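TbiB1 (Thermobaculum terrenum, PDB 5V1V) binds the leader region of a lasso-peptide precursor, probably acting as the PqqD-like recognition element that presents the precursor to its processing enzymes. Local coordinates at residues D54-E59 against P65-D70; D17-L22 against R38-L43. All coordinates share one frame; numbering follows the deposited sequence. Where two conformers were deposited one is given.

Interaction 1: D54-E59 against P65-D70; sequences DAICAE and PTVERD. With ZN (zinc ion), chain F.
Val67 meets Ile56 and Cys57 through its two methyls, and the apolar part of the contact rests on this trio. CG2 of Val67 lies 3.8 Å from CG2 of Ile56 and 3.9 Å from SG of Cys57, bridging the two neighbours. The other methyl, Val67 CG1, stands 3.9 Å from CB of Ile56, near the branch point of that side chain. Ile56 keeps CG1 beside its backbone N (chi1 -60°), which turns CG2 to Val67 and lets the CG1-CD1 arm run off to Arg38 of helix 34-44. The nearest backbone pair, Ile56 and Val67, has its CA atoms 7.1 Å apart, and only 129 Å² is buried in all. An alanine in place of Val67 would remove both methyls and would probably open a gap beside Ile56 and the Cys57 sulfur.

No hydrogen bond joins the two segments; the polar chemistry belongs to Asp54, on 54-59 alone, whose OD2 binds a zinc ion at 2.0 Å, with Glu50 and a water as further ligands. That water also donates a weak hydrogen bond to Asp54 OD1, 3.0 Å away. The same OD1 forms a salt bridge with Arg64, which probably steadies the carboxylate's rotation. Helices 49-59 and 64-80 thus pair within the helical part of the PqqD fold, where Ile56, Thr66 and Asp70 also pack against the bound peptide.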
loop_
_atom_site.group_PDB
_atom_site.type_symbol
_atom_site.label_atom_id
_atom_site.label_comp_id
_atom_site.label_asym_id
_atom_site.label_seq_id
_atom_site.Cartn_x
_atom_site.Cartn_y
_atom_site.Cartn_z
ATOM N N ASP A 54 -6.607 8.977 8.393
ATOM C CA ASP A 54 -6.339 9.726 9.611
ATOM C C ASP A 54 -4.875 9.604 10.015
ATOM O O ASP A 54 -4.280 10.588 10.443
ATOM C CB ASP A 54 -7.276 9.287 10.727
ATOM C CG ASP A 54 -8.703 9.708 10.477
ATOM O OD1 ASP A 54 -8.961 10.433 9.489
ATOM O OD2 ASP A 54 -9.580 9.305 11.270
ATOM N N ALA A 55 -4.291 8.415 9.862
ATOM C CA ALA A 55 -2.887 8.202 10.208
ATOM C C ALA A 55 -1.955 9.016 9.320
ATOM O O ALA A 55 -1.047 9.683 9.822
ATOM C CB ALA A 55 -2.539 6.724 10.147
ATOM N N ILE A 56 -2.197 8.988 8.011
ATOM C CA ILE A 56 -1.370 9.753 7.083
ATOM C C ILE A 56 -1.510 11.259 7.346
ATOM O O ILE A 56 -0.520 11.981 7.320
ATOM C CB ILE A 56 -1.655 9.377 5.608
ATOM C CG1 ILE A 56 -1.365 7.884 5.354
ATOM C CG2 ILE A 56 -0.830 10.239 4.664
ATOM C CD1 ILE A 56 0.032 7.415 5.739
ATOM N N CYS A 57 -2.724 11.720 7.639
ATOM C CA CYS A 57 -2.943 13.131 7.993
ATOM C C CYS A 57 -2.242 13.557 9.276
ATOM O O CYS A 57 -1.864 14.722 9.418
ATOM C CB CYS A 57 -4.426 13.431 8.124
ATOM S SG CYS A 57 -5.248 13.550 6.531
ATOM N N ALA A 58 -2.085 12.623 10.209
ATOM C CA ALA A 58 -1.419 12.904 11.474
ATOM C C ALA A 58 0.103 12.905 11.320
ATOM O O ALA A 58 0.805 13.633 12.027
ATOM C CB ALA A 58 -1.849 11.890 12.520
ATOM N N GLU A 59 0.605 12.095 10.388
ATOM C CA GLU A 59 2.041 11.814 10.274
ATOM C C GLU A 59 2.764 12.623 9.202
ATOM O O GLU A 59 4.000 12.690 9.199
ATOM C CB GLU A 59 2.244 10.322 10.023
ATOM C CG GLU A 59 1.854 9.459 11.215
ATOM C CD GLU A 59 1.888 7.969 10.925
ATOM O OE1 GLU A 59 2.516 7.553 9.927
ATOM O OE2 GLU A 59 1.286 7.210 11.716
ATOM N N PRO A 65 -7.945 16.051 1.682
ATOM C CA PRO A 65 -8.383 15.738 0.312
ATOM C C PRO A 65 -7.311 15.061 -0.543
ATOM O O PRO A 65 -7.624 14.145 -1.311
ATOM C CB PRO A 65 -8.758 17.114 -0.251
ATOM C CG PRO A 65 -9.221 17.867 0.946
ATOM C CD PRO A 65 -8.279 17.446 2.040
ATOM N N THR A 66 -6.062 15.496 -0.403
ATOM C CA THR A 66 -4.965 14.908 -1.161
ATOM C C THR A 66 -4.761 13.466 -0.729
ATOM O O THR A 66 -4.595 12.580 -1.573
ATOM C CB THR A 66 -3.668 15.713 -0.972
ATOM O OG1 THR A 66 -3.826 16.995 -1.580
ATOM C CG2 THR A 66 -2.480 15.010 -1.617
ATOM N N VAL A 67 -4.789 13.229 0.582
ATOM C CA VAL A 67 -4.619 11.870 1.096
ATOM C C VAL A 67 -5.730 10.953 0.578
ATOM O O VAL A 67 -5.463 9.837 0.143
ATOM C CB VAL A 67 -4.581 11.823 2.635
ATOM C CG1 VAL A 67 -4.481 10.383 3.119
ATOM C CG2 VAL A 67 -3.414 12.640 3.158
ATOM N N GLU A 68 -6.972 11.427 0.611
ATOM C CA GLU A 68 -8.107 10.629 0.148
ATOM C C GLU A 68 -7.985 10.262 -1.332
ATOM O O GLU A 68 -8.151 9.104 -1.706
ATOM C CB GLU A 68 -9.427 11.359 0.390
ATOM C CG GLU A 68 -9.832 11.484 1.854
ATOM C CD GLU A 68 -11.073 12.345 2.035
ATOM O OE1 GLU A 68 -11.079 13.505 1.562
ATOM O OE2 GLU A 68 -12.047 11.864 2.645
ATOM N N ARG A 69 -7.682 11.252 -2.163
ATOM C CA ARG A 69 -7.534 11.032 -3.603
ATOM C C ARG A 69 -6.389 10.064 -3.890
ATOM O O ARG A 69 -6.540 9.119 -4.673
ATOM C CB ARG A 69 -7.305 12.359 -4.325
ATOM C CG ARG A 69 -8.535 13.260 -4.395
ATOM C CD ARG A 69 -8.269 14.503 -5.236
ATOM N NE ARG A 69 -7.149 15.293 -4.721
ATOM C CZ ARG A 69 -7.252 16.482 -4.130
ATOM N NH1 ARG A 69 -8.432 17.071 -3.976
ATOM N NH2 ARG A 69 -6.155 17.088 -3.695
ATOM N N ASP A 70 -5.251 10.282 -3.235
ATOM C CA ASP A 70 -4.082 9.444 -3.476
ATOM C C ASP A 70 -4.279 8.028 -2.958
ATOM O O ASP A 70 -3.846 7.059 -3.600
ATOM C CB ASP A 70 -2.835 10.045 -2.830
ATOM C CG ASP A 70 -2.337 11.290 -3.544
ATOM O OD1 ASP A 70 -2.883 11.661 -4.608
ATOM O OD2 ASP A 70 -1.379 11.903 -3.034
HETATM ZN ZN ZN F . -11.436 9.872 10.975
HETATM O O HOH W 1 -11.188 11.902 10.877
#

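Interaction 2: D17-L22 against R38-L43; sequences DEVVLL and RIWSLL
Leu21 reaches across to Trp40 with both of its methyls over one face of the indole, and this is the tight part of the contact. CD2 of Leu21 lies 3.5 Å from Trp40 CE2 and equally near NE1; it stands 3.7 Å from the centroid of the five-membered ring, 26° off the ring normal, which meets the geometry of a CH-pi interaction. CD1 of the same leucine serves the six-membered ring, 3.9 Å from both CZ3 and CH2 of Trp40. The two side chains come from opposite directions. In Trp40, CG sits anti to the backbone N (chi1 -174°), which sends the indole off the helix toward the strand. Its N-H is hydrogen-bonded to the hydroxyl of Ser12 on strand 10-15, so the buried polar atom is satisfied and the rotation of the ring is probably fixed beneath Leu21.

This is helix 34-44 packed on the three-stranded antiparallel sheet of a PqqD-like domain, with the tryptophan as the main link from the helix to strand 18-23. Leu78 of helix 64-80 and Val10 of strand 10-15 also touch the indole.

Packing slackens toward Val19. Its CG1 comes no nearer than 4.3 Å to Trp40 CD1 and approaches the ring obliquely, although the CA atoms of Val19 and Trp40, 8.3 Å apart, are the nearest pair between 17-22 and 38-43. His14, which binds zinc together with Glu44, also packs against Val19. Farther along, Asp17 and Glu18 are exposed to solvent and make no contact with 38-43; the Asp17 carbonyl instead accepts a weak hydrogen bond from the Ser37 hydroxyl.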
loop_
_atom_site.group_PDB
_atom_site.type_symbol
_atom_site.label_atom_id
_atom_site.label_comp_id
_atom_site.label_asym_id
_atom_site.label_seq_id
_atom_site.Cartn_x
_atom_site.Cartn_y
_atom_site.Cartn_z
ATOM N N ASP A 17 12.850 1.736 5.284
ATOM C CA ASP A 17 12.101 2.721 4.468
ATOM C C ASP A 17 11.147 2.035 3.490
ATOM O O ASP A 17 10.009 2.476 3.299
ATOM C CB ASP A 17 13.039 3.708 3.732
ATOM C CG ASP A 17 12.284 4.784 2.938
ATOM O OD1 ASP A 17 11.182 5.203 3.362
ATOM O OD2 ASP A 17 12.802 5.222 1.879
ATOM N N GLU A 18 11.612 0.939 2.902
ATOM C CA GLU A 18 10.925 0.311 1.785
ATOM C C GLU A 18 10.324 -1.047 2.146
ATOM O O GLU A 18 10.620 -1.624 3.195
ATOM C CB GLU A 18 11.884 0.158 0.598
ATOM C CG GLU A 18 12.380 1.475 0.008
ATOM C CD GLU A 18 13.402 1.288 -1.102
ATOM O OE1 GLU A 18 14.216 0.342 -1.023
ATOM O OE2 GLU A 18 13.397 2.096 -2.057
ATOM N N VAL A 19 9.466 -1.540 1.261
ATOM C CA VAL A 19 8.937 -2.897 1.357
ATOM C C VAL A 19 8.986 -3.520 -0.024
ATOM O O VAL A 19 8.584 -2.899 -1.007
ATOM C CB VAL A 19 7.460 -2.962 1.814
ATOM C CG1 VAL A 19 7.142 -4.358 2.338
ATOM C CG2 VAL A 19 7.145 -1.923 2.872
ATOM N N VAL A 20 9.475 -4.749 -0.093
ATOM C CA VAL A 20 9.375 -5.543 -1.301
ATOM C C VAL A 20 8.200 -6.501 -1.109
ATOM O O VAL A 20 8.101 -7.181 -0.073
ATOM C CB VAL A 20 10.681 -6.312 -1.574
ATOM C CG1 VAL A 20 10.550 -7.160 -2.831
ATOM C CG2 VAL A 20 11.838 -5.327 -1.713
ATOM N N LEU A 21 7.301 -6.549 -2.092
ATOM C CA LEU A 21 6.150 -7.460 -2.051
ATOM C C LEU A 21 6.323 -8.550 -3.091
ATOM O O LEU A 21 6.651 -8.254 -4.241
ATOM C CB LEU A 21 4.846 -6.714 -2.357
ATOM C CG LEU A 21 4.598 -5.422 -1.586
ATOM C CD1 LEU A 21 3.298 -4.763 -2.010
ATOM C CD2 LEU A 21 4.575 -5.717 -0.100
ATOM N N LEU A 22 6.077 -9.796 -2.695
ATOM C CA LEU A 22 6.120 -10.926 -3.606
ATOM C C LEU A 22 4.756 -11.600 -3.629
ATOM O O LEU A 22 4.253 -12.017 -2.587
ATOM C CB LEU A 22 7.176 -11.933 -3.151
ATOM C CG LEU A 22 8.654 -11.557 -3.243
ATOM C CD1 LEU A 22 9.082 -10.627 -2.115
ATOM C CD2 LEU A 22 9.467 -12.838 -3.217
ATOM N N ARG A 38 4.233 3.030 4.291
ATOM C CA ARG A 38 3.476 3.294 5.506
ATOM C C ARG A 38 2.031 2.800 5.385
ATOM O O ARG A 38 1.510 2.163 6.307
ATOM C CB ARG A 38 3.511 4.777 5.887
ATOM C CG ARG A 38 2.775 5.088 7.184
ATOM C CD ARG A 38 3.450 4.513 8.421
ATOM N NE ARG A 38 2.679 4.838 9.617
ATOM C CZ ARG A 38 2.264 3.966 10.531
ATOM N NH1 ARG A 38 2.563 2.675 10.431
ATOM N NH2 ARG A 38 1.564 4.398 11.569
ATOM N N ILE A 39 1.392 3.097 4.254
ATOM C CA ILE A 39 0.048 2.588 3.989
ATOM C C ILE A 39 0.035 1.058 4.046
ATOM O O ILE A 39 -0.854 0.474 4.665
ATOM C CB ILE A 39 -0.510 3.113 2.654
ATOM C CG1 ILE A 39 -0.737 4.623 2.765
ATOM C CG2 ILE A 39 -1.805 2.381 2.306
ATOM C CD1 ILE A 39 -0.889 5.304 1.422
ATOM N N TRP A 40 1.022 0.407 3.427
ATOM C CA TRP A 40 1.073 -1.046 3.464
ATOM C C TRP A 40 1.153 -1.566 4.899
ATOM O O TRP A 40 0.439 -2.495 5.280
ATOM C CB TRP A 40 2.242 -1.550 2.630
ATOM C CG TRP A 40 2.251 -3.041 2.508
ATOM C CD1 TRP A 40 2.996 -3.916 3.250
ATOM C CD2 TRP A 40 1.452 -3.842 1.621
ATOM N NE1 TRP A 40 2.715 -5.206 2.873
ATOM C CE2 TRP A 40 1.784 -5.190 1.869
ATOM C CE3 TRP A 40 0.509 -3.552 0.626
ATOM C CZ2 TRP A 40 1.202 -6.253 1.173
ATOM C CZ3 TRP A 40 -0.075 -4.617 -0.073
ATOM C CH2 TRP A 40 0.278 -5.951 0.209
ATOM N N SER A 41 2.001 -0.937 5.707
ATOM C CA SER A 41 2.137 -1.340 7.103
ATOM C C SER A 41 0.819 -1.223 7.870
ATOM O O SER A 41 0.485 -2.088 8.692
ATOM C CB SER A 41 3.236 -0.540 7.793
ATOM O OG SER A 41 4.498 -0.842 7.231
ATOM N N LEU A 42 0.059 -0.169 7.584
ATOM C CA LEU A 42 -1.253 0.014 8.201
ATOM C C LEU A 42 -2.259 -1.037 7.716
ATOM O O LEU A 42 -3.055 -1.548 8.501
ATOM C CB LEU A 42 -1.771 1.434 7.948
ATOM C CG LEU A 42 -0.981 2.545 8.656
ATOM C CD1 LEU A 42 -1.123 3.882 7.943
ATOM C CD2 LEU A 42 -1.394 2.661 10.116
ATOM N N LEU A 43 -2.216 -1.364 6.421
ATOM C CA LEU A 43 -3.040 -2.458 5.897
ATOM C C LEU A 43 -2.693 -3.786 6.579
ATOM O O LEU A 43 -3.579 -4.585 6.897
ATOM C CB LEU A 43 -2.894 -2.590 4.381
ATOM C CG LEU A 43 -3.525 -1.480 3.544
ATOM C CD1 LEU A 43 -3.006 -1.591 2.119
ATOM C CD2 LEU A 43 -5.046 -1.519 3.575
#

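In the fold
From the N terminus, the chain runs through strand 18-23 and strand 28-32 before helix 34-44, whose packing on the first of these closes a loop of 15 intervening residues in interaction 2. It then enters helix 49-59 and, after five intervening residues, helix 64-80, where interaction 1 closes a much shorter loop. The two loops are in series and neither nest nor cross, and their centres lie about 16 Å apart. Helices 34-44 and 49-59 join them directly: Glu59 OE1 forms a salt bridge with Arg38 NE at 2.7 Å, and Ala55 packs on Leu42. The sheet is thus tied through helix 34-44 to the helical pair of interaction 1.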